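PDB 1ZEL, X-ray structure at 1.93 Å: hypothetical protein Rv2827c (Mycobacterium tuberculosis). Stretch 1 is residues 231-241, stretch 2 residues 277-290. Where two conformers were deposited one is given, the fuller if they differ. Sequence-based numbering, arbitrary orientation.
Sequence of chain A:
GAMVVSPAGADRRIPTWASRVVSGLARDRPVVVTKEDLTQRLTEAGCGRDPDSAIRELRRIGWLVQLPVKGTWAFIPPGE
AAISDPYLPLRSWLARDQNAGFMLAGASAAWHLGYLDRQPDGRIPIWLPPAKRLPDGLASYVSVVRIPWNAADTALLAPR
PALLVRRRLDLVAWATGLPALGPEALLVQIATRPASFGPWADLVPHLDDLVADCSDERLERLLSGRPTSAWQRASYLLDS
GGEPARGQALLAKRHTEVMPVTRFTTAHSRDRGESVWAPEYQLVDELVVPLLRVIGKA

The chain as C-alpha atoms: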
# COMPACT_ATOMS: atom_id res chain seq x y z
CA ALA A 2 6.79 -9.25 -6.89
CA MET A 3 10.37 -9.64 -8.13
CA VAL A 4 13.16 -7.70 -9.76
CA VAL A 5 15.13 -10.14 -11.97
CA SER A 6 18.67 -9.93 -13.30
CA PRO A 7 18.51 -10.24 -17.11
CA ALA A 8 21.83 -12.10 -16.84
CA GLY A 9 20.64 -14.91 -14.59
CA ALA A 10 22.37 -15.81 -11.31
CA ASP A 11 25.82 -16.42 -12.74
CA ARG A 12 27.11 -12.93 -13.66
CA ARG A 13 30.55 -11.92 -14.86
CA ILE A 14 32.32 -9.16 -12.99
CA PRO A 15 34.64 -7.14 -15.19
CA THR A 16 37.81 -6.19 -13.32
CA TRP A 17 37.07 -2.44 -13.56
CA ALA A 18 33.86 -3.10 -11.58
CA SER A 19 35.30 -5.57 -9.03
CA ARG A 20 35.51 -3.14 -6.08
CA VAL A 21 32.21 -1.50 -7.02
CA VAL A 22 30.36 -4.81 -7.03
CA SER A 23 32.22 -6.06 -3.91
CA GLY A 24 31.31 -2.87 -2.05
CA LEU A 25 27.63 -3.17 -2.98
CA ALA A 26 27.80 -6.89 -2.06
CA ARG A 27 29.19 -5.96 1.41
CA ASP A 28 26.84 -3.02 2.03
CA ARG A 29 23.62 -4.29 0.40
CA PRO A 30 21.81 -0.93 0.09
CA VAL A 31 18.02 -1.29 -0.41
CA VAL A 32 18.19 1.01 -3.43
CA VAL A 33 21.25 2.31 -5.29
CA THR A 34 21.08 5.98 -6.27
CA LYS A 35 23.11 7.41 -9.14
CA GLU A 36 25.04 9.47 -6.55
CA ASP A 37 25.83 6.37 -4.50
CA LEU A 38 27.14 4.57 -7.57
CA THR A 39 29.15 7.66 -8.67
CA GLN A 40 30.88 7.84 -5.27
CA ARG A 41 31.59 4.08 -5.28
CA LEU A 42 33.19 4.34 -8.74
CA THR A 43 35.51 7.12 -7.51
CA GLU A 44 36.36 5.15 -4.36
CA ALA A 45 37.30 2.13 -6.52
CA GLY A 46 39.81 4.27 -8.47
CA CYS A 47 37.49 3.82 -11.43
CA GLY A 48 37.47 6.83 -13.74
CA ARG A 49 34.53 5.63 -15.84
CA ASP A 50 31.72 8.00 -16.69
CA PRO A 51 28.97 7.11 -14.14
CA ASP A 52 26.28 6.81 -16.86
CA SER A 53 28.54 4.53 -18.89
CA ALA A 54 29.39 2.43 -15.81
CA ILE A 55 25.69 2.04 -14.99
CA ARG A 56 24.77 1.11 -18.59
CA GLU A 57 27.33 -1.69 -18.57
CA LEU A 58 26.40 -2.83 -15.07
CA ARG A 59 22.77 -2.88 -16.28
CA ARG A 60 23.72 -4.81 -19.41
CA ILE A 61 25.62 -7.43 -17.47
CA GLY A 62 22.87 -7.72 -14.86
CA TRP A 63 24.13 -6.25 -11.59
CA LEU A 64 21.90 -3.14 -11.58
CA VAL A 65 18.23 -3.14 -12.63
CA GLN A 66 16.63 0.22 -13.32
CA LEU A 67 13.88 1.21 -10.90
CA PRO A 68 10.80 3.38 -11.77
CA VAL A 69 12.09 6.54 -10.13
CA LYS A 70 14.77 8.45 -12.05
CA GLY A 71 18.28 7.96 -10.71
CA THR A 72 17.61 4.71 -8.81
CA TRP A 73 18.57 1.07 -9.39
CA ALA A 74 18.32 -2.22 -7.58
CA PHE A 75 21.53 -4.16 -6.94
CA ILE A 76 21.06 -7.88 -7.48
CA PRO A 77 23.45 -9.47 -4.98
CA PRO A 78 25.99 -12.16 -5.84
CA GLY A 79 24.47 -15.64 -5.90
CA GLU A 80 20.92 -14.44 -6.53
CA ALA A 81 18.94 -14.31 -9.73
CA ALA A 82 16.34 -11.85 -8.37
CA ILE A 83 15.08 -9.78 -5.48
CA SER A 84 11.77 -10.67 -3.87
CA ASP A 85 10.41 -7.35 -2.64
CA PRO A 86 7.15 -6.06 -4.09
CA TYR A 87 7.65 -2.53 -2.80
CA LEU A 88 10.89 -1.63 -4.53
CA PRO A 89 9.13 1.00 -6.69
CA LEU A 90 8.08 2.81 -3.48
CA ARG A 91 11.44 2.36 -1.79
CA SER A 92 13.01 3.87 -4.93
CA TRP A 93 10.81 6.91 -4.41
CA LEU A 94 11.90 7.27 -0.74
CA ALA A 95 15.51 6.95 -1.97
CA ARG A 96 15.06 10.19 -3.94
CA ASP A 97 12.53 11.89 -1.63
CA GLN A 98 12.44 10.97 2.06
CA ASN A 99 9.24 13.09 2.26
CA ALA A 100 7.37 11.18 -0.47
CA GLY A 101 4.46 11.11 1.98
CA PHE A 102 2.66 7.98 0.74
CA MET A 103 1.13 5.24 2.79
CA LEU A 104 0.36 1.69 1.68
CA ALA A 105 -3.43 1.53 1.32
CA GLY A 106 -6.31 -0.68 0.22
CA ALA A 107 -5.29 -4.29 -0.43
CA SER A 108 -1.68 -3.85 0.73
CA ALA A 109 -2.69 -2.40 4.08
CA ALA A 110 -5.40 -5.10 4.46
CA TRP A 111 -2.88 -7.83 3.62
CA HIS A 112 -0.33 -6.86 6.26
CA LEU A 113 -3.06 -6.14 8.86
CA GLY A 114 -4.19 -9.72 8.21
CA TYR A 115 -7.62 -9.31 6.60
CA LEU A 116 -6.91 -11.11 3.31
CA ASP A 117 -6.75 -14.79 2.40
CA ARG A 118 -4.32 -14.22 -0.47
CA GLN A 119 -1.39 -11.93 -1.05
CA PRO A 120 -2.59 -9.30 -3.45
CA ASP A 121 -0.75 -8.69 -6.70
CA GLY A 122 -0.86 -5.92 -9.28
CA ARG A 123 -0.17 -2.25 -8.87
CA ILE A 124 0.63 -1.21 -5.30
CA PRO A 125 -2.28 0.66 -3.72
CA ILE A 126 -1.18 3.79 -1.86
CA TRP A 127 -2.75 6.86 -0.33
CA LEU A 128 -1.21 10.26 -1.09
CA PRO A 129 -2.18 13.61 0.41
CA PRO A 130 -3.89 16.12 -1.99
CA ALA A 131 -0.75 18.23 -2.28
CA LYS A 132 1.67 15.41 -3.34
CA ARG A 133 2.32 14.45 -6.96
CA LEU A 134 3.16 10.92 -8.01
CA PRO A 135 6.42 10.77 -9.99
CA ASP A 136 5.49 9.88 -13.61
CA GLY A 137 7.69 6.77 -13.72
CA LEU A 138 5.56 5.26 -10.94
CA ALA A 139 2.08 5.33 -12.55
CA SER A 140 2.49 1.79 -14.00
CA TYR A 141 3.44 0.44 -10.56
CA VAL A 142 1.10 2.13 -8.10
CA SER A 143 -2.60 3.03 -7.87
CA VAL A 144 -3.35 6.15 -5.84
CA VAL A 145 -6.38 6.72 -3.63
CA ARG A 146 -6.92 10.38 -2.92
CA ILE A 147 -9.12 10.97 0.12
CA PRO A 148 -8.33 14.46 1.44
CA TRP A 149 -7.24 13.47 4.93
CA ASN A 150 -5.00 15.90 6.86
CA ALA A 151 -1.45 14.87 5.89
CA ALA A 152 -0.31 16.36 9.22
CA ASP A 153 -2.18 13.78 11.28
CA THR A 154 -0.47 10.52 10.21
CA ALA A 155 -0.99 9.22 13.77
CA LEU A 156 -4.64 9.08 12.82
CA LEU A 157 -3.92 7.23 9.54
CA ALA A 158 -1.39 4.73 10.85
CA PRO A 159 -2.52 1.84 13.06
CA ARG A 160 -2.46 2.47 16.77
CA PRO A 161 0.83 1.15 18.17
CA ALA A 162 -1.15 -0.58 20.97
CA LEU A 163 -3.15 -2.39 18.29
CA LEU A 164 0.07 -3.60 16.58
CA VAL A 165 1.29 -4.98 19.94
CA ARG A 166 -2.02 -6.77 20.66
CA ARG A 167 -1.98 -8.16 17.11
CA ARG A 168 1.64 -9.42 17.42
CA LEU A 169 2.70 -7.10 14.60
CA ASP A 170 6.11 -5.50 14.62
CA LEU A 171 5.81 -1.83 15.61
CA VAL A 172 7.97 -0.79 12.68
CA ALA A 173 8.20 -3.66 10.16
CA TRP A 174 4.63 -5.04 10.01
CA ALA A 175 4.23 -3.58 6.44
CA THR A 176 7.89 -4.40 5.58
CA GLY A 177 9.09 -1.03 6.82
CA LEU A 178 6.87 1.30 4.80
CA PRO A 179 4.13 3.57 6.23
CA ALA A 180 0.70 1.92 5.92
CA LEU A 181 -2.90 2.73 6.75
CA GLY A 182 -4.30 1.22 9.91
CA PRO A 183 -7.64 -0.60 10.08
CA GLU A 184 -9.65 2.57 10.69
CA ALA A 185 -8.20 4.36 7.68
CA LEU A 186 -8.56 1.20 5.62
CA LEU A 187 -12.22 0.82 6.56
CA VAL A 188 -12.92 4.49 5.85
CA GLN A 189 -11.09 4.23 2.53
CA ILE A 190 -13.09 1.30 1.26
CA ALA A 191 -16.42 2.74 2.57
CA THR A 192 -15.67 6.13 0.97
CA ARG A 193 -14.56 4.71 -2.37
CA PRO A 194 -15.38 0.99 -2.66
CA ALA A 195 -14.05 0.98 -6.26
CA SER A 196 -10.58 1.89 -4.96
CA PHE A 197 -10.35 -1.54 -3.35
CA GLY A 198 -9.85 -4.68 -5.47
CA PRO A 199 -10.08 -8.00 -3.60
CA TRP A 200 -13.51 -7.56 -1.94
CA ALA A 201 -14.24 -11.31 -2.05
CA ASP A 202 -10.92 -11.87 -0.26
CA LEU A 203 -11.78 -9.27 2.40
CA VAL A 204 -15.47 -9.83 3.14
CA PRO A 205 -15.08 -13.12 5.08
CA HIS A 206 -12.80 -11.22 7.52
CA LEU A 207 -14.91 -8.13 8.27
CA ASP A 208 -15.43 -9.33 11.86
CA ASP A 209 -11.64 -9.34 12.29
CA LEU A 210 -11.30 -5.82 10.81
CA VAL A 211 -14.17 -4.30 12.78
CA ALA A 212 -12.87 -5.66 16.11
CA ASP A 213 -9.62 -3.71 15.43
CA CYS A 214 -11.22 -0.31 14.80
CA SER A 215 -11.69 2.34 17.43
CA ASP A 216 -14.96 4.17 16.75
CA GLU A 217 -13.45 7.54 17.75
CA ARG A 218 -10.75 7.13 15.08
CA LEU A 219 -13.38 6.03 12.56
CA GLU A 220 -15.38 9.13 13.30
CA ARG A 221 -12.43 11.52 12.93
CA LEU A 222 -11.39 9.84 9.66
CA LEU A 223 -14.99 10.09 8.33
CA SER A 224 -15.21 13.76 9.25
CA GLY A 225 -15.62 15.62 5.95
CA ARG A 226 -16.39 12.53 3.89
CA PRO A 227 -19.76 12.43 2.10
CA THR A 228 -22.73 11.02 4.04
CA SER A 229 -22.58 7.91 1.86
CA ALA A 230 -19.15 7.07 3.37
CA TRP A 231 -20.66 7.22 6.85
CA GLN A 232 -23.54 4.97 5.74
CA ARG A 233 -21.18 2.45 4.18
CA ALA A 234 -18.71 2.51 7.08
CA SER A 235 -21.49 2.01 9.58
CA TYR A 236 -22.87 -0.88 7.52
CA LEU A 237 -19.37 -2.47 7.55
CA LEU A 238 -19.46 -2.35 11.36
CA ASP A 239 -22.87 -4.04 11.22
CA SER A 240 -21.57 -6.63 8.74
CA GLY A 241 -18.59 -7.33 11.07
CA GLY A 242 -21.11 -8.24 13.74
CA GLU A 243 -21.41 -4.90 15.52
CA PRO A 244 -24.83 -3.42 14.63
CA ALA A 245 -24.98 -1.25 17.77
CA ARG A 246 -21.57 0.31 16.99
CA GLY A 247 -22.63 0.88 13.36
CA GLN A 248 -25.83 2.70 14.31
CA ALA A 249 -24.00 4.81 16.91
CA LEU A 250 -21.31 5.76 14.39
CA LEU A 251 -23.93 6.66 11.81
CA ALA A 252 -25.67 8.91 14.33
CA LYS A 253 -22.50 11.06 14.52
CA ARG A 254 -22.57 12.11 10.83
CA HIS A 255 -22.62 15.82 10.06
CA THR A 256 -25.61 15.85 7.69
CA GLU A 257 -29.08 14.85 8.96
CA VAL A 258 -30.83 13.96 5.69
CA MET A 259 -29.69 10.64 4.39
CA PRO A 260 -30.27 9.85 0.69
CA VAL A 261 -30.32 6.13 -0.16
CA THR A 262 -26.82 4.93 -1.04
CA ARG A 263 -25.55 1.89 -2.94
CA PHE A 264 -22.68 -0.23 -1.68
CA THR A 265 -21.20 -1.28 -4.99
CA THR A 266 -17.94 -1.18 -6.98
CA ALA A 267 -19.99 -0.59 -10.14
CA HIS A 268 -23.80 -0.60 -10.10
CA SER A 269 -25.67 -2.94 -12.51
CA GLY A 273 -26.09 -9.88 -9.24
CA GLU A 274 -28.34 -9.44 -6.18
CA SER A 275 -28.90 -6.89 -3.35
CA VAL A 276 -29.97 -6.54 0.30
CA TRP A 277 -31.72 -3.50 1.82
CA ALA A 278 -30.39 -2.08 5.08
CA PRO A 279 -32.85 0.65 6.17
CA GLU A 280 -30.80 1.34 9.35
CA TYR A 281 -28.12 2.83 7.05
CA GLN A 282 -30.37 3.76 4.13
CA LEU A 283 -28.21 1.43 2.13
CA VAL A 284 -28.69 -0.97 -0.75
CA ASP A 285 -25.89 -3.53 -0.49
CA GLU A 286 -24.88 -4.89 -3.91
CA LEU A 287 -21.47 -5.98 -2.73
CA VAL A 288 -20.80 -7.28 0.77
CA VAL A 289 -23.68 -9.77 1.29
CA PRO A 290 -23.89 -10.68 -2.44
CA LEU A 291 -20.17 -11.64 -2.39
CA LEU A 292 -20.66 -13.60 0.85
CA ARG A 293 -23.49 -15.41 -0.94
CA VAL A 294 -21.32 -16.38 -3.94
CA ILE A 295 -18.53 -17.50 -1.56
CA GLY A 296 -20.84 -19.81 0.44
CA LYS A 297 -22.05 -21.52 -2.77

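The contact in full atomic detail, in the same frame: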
# COMPACT_ATOMS: atom_id res chain seq x y z
N TRP A 231 -20.20 7.51 5.51
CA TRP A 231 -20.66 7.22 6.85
C TRP A 231 -21.63 6.05 6.84
O TRP A 231 -21.52 5.13 7.66
CB TRP A 231 -21.37 8.45 7.43
CG TRP A 231 -20.45 9.55 7.82
CD1 TRP A 231 -19.88 10.48 7.00
CD2 TRP A 231 -20.02 9.87 9.16
NE1 TRP A 231 -19.12 11.36 7.74
CE2 TRP A 231 -19.19 11.01 9.07
CE3 TRP A 231 -20.27 9.31 10.42
CZ2 TRP A 231 -18.59 11.60 10.20
CZ3 TRP A 231 -19.68 9.88 11.55
CH2 TRP A 231 -18.83 11.01 11.43
N GLN A 232 -22.57 6.07 5.90
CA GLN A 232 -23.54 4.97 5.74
C GLN A 232 -22.83 3.65 5.49
O GLN A 232 -23.09 2.65 6.18
CB GLN A 232 -24.54 5.26 4.62
CG GLN A 232 -25.45 6.45 4.93
CD GLN A 232 -26.15 6.96 3.69
OE1 GLN A 232 -25.67 7.90 3.07
NE2 GLN A 232 -27.26 6.35 3.32
N ARG A 233 -21.94 3.65 4.51
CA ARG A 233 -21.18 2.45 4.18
C ARG A 233 -20.27 1.96 5.30
O ARG A 233 -20.20 0.75 5.57
CB ARG A 233 -20.45 2.60 2.85
CG ARG A 233 -21.44 2.79 1.71
CD ARG A 233 -20.82 2.54 0.38
NE ARG A 233 -19.98 3.64 -0.02
CZ ARG A 233 -20.32 4.58 -0.89
NH1 ARG A 233 -21.51 4.58 -1.47
NH2 ARG A 233 -19.45 5.54 -1.18
N ALA A 234 -19.62 2.89 5.99
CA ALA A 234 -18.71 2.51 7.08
C ALA A 234 -19.49 1.91 8.22
O ALA A 234 -19.05 0.94 8.86
CB ALA A 234 -17.92 3.74 7.58
N SER A 235 -20.65 2.49 8.50
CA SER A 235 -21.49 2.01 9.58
C SER A 235 -22.06 0.63 9.26
O SER A 235 -22.13 -0.24 10.15
CB SER A 235 -22.60 3.00 9.91
OG SER A 235 -22.04 4.25 10.23
N TYR A 236 -22.44 0.43 8.00
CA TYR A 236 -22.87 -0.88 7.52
C TYR A 236 -21.76 -1.95 7.59
O TYR A 236 -22.04 -3.12 7.84
CB TYR A 236 -23.35 -0.75 6.07
CG TYR A 236 -23.86 -2.04 5.50
CD1 TYR A 236 -25.05 -2.60 5.97
CD2 TYR A 236 -23.17 -2.70 4.49
CE1 TYR A 236 -25.54 -3.79 5.44
CE2 TYR A 236 -23.66 -3.90 3.96
CZ TYR A 236 -24.84 -4.44 4.44
OH TYR A 236 -25.32 -5.62 3.92
N LEU A 237 -20.52 -1.55 7.34
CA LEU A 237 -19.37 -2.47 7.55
C LEU A 237 -19.25 -2.89 9.02
O LEU A 237 -19.03 -4.08 9.32
CB LEU A 237 -18.05 -1.86 7.00
CG LEU A 237 -17.95 -1.78 5.45
CD1 LEU A 237 -16.69 -1.03 5.03
CD2 LEU A 237 -17.99 -3.16 4.76
N LEU A 238 -19.45 -1.96 9.95
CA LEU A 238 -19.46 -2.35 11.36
C LEU A 238 -20.53 -3.39 11.63
O LEU A 238 -20.27 -4.37 12.32
CB LEU A 238 -19.65 -1.15 12.29
CG LEU A 238 -18.51 -0.12 12.36
CD1 LEU A 238 -18.71 0.87 13.50
CD2 LEU A 238 -17.17 -0.79 12.49
N ASP A 239 -21.72 -3.15 11.08
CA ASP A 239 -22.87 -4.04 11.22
C ASP A 239 -22.52 -5.41 10.66
O ASP A 239 -22.68 -6.43 11.33
CB ASP A 239 -24.07 -3.42 10.47
CG ASP A 239 -25.41 -4.06 10.83
OD1 ASP A 239 -25.62 -5.21 10.45
OD2 ASP A 239 -26.24 -3.40 11.51
N SER A 240 -22.01 -5.42 9.43
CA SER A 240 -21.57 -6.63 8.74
C SER A 240 -20.46 -7.40 9.47
O SER A 240 -20.37 -8.63 9.35
CB SER A 240 -21.12 -6.27 7.32
OG SER A 240 -22.21 -5.64 6.63
N GLY A 241 -19.63 -6.69 10.25
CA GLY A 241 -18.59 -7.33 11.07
C GLY A 241 -19.12 -7.73 12.43
O GLY A 241 -18.35 -7.96 13.36
N TRP A 277 -31.35 -4.85 1.37
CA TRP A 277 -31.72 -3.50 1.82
C TRP A 277 -31.44 -3.39 3.30
O TRP A 277 -31.90 -4.22 4.07
CB TRP A 277 -33.21 -3.27 1.54
CG TRP A 277 -33.91 -2.07 2.21
CD1 TRP A 277 -35.05 -2.12 2.96
CD2 TRP A 277 -33.54 -0.69 2.13
NE1 TRP A 277 -35.42 -0.85 3.37
CE2 TRP A 277 -34.50 0.04 2.86
CE3 TRP A 277 -32.47 0.00 1.53
CZ2 TRP A 277 -34.44 1.43 3.01
CZ3 TRP A 277 -32.42 1.39 1.66
CH2 TRP A 277 -33.39 2.09 2.41
N ALA A 278 -30.67 -2.37 3.68
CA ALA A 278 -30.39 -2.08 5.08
C ALA A 278 -30.94 -0.71 5.50
O ALA A 278 -30.23 0.31 5.46
CB ALA A 278 -28.86 -2.17 5.33
N PRO A 279 -32.22 -0.65 5.90
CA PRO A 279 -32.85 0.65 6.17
C PRO A 279 -32.18 1.43 7.32
O PRO A 279 -32.26 2.66 7.35
CB PRO A 279 -34.30 0.28 6.49
CG PRO A 279 -34.22 -1.15 6.98
CD PRO A 279 -33.17 -1.76 6.12
N GLU A 280 -31.53 0.72 8.25
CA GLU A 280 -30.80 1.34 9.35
C GLU A 280 -29.73 2.31 8.84
O GLU A 280 -29.39 3.28 9.49
CB GLU A 280 -30.16 0.24 10.22
CG GLU A 280 -31.15 -0.85 10.73
CD GLU A 280 -31.48 -1.95 9.71
OE1 GLU A 280 -30.83 -2.03 8.64
OE2 GLU A 280 -32.40 -2.77 9.98
N TYR A 281 -29.21 2.03 7.64
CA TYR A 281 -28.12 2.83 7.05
C TYR A 281 -28.52 3.47 5.74
O TYR A 281 -27.68 4.06 5.04
CB TYR A 281 -26.86 1.96 6.89
CG TYR A 281 -26.57 1.18 8.13
CD1 TYR A 281 -26.97 -0.15 8.25
CD2 TYR A 281 -26.01 1.79 9.25
CE1 TYR A 281 -26.74 -0.87 9.44
CE2 TYR A 281 -25.79 1.09 10.43
CZ TYR A 281 -26.17 -0.24 10.51
OH TYR A 281 -25.94 -0.94 11.68
N GLN A 282 -29.81 3.37 5.42
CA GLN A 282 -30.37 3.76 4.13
C GLN A 282 -29.47 3.29 3.01
O GLN A 282 -29.01 4.07 2.19
CB GLN A 282 -30.64 5.28 4.08
CG GLN A 282 -31.75 5.74 5.09
CD GLN A 282 -33.13 5.25 4.69
OE1 GLN A 282 -33.64 5.65 3.65
NE2 GLN A 282 -33.72 4.36 5.48
N LEU A 283 -29.22 1.98 2.99
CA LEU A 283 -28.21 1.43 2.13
C LEU A 283 -28.73 0.21 1.39
O LEU A 283 -29.33 -0.69 1.99
CB LEU A 283 -26.99 1.05 3.00
CG LEU A 283 -25.73 0.57 2.32
CD1 LEU A 283 -24.57 1.05 3.12
CD2 LEU A 283 -25.72 -0.93 2.25
N VAL A 284 -28.48 0.20 0.09
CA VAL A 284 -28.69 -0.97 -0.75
C VAL A 284 -27.31 -1.62 -0.95
O VAL A 284 -26.41 -1.03 -1.54
CB VAL A 284 -29.32 -0.58 -2.11
CG1 VAL A 284 -29.41 -1.80 -3.02
CG2 VAL A 284 -30.74 0.01 -1.88
N ASP A 285 -27.15 -2.83 -0.42
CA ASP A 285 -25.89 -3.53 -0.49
C ASP A 285 -25.86 -4.45 -1.71
O ASP A 285 -26.54 -5.47 -1.74
CB ASP A 285 -25.65 -4.33 0.81
CG ASP A 285 -24.32 -5.10 0.80
OD1 ASP A 285 -23.43 -4.76 0.01
OD2 ASP A 285 -24.18 -6.07 1.59
N GLU A 286 -25.05 -4.09 -2.70
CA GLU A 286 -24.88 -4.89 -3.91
C GLU A 286 -23.55 -5.62 -3.91
O GLU A 286 -23.18 -6.31 -4.88
CB GLU A 286 -25.00 -3.99 -5.14
CG GLU A 286 -26.32 -3.26 -5.16
CD GLU A 286 -26.50 -2.33 -6.33
OE1 GLU A 286 -25.54 -2.10 -7.11
OE2 GLU A 286 -27.63 -1.81 -6.48
N LEU A 287 -22.85 -5.54 -2.79
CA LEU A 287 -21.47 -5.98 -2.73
C LEU A 287 -21.14 -6.95 -1.60
O LEU A 287 -20.70 -8.05 -1.86
CB LEU A 287 -20.54 -4.76 -2.67
CG LEU A 287 -19.04 -4.96 -2.45
CD1 LEU A 287 -18.42 -5.63 -3.65
CD2 LEU A 287 -18.45 -3.57 -2.25
N VAL A 288 -21.31 -6.52 -0.36
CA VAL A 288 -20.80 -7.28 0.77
C VAL A 288 -21.55 -8.61 0.91
O VAL A 288 -20.96 -9.68 0.74
CB VAL A 288 -20.79 -6.44 2.06
CG1 VAL A 288 -20.43 -7.28 3.28
CG2 VAL A 288 -19.78 -5.27 1.91
N VAL A 289 -22.86 -8.54 1.18
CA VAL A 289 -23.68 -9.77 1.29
C VAL A 289 -23.74 -10.59 -0.03
O VAL A 289 -23.51 -11.80 -0.01
CB VAL A 289 -25.06 -9.47 1.95
CG1 VAL A 289 -25.86 -10.75 2.15
CG2 VAL A 289 -24.84 -8.82 3.30
N PRO A 290 -23.98 -9.93 -1.17
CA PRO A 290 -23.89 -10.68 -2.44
C PRO A 290 -22.58 -11.45 -2.71
O PRO A 290 -22.64 -12.56 -3.26
CB PRO A 290 -24.07 -9.57 -3.49
CG PRO A 290 -24.86 -8.54 -2.79
CD PRO A 290 -24.34 -8.52 -1.40

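Two tyrosine–aspartate pairs, with one tyrosine donor from each stretch, give the contact its strongest polar bonds. Y281 OH donates to D239 OD2 at 2.5 Å, a very short hydrogen bond, and the carboxylate oxygen lies at the edge of the Y281 ring, near its plane, where a phenol hydroxyl can direct its proton. In the reverse sense, Y236 OH donates to D285 OD2 at 2.6 Å, again near the ring plane. D285 is also organised within its own stretch: its OD2 accepts from V289 N at 2.8 Å, while its OD1 accepts from V288 N at 2.8 Å and from L287 N at 3.0 Å. The carboxylate thus binds amides at the start of helix 288-290 and the tyrosine of the opposing helix together. A third bond reaches the turn backbone: Q232 NE2 donates to Y281 O at 2.9 Å, with an N-H...O angle of 161°.

These bonds join helix 231-240 to a segment that turns after strand 277-278, returns as strand 283-285 and enters the second helix. The axes of helix 231-240 and strand 283-285 approach to 9.7 Å at 59°, so the elements cross obliquely. The CA atoms of Q232 and Y281 are 5.2 Å apart, those of S240 and V288 8.0 Å.

Packing centres on Y236 and Y281, which bury the most area here. The Y281 ring lies against the helix backbone: Y236 CA sits 4.2 Å from the Y281 ring centroid, 8° off the normal, a CH-pi contact. L283 CD2 similarly covers one face of Y236, 3.8 Å from that ring's centroid and 10° off its normal. A278 CB adds an apolar contact with Y236 CE1 at 3.7 Å. Farther along, L237 CD2 meets V288 CG2 at 4.0 Å, extending the apolar packing to the second helix. Altogether the stretches bury 592 Å², both sides summed.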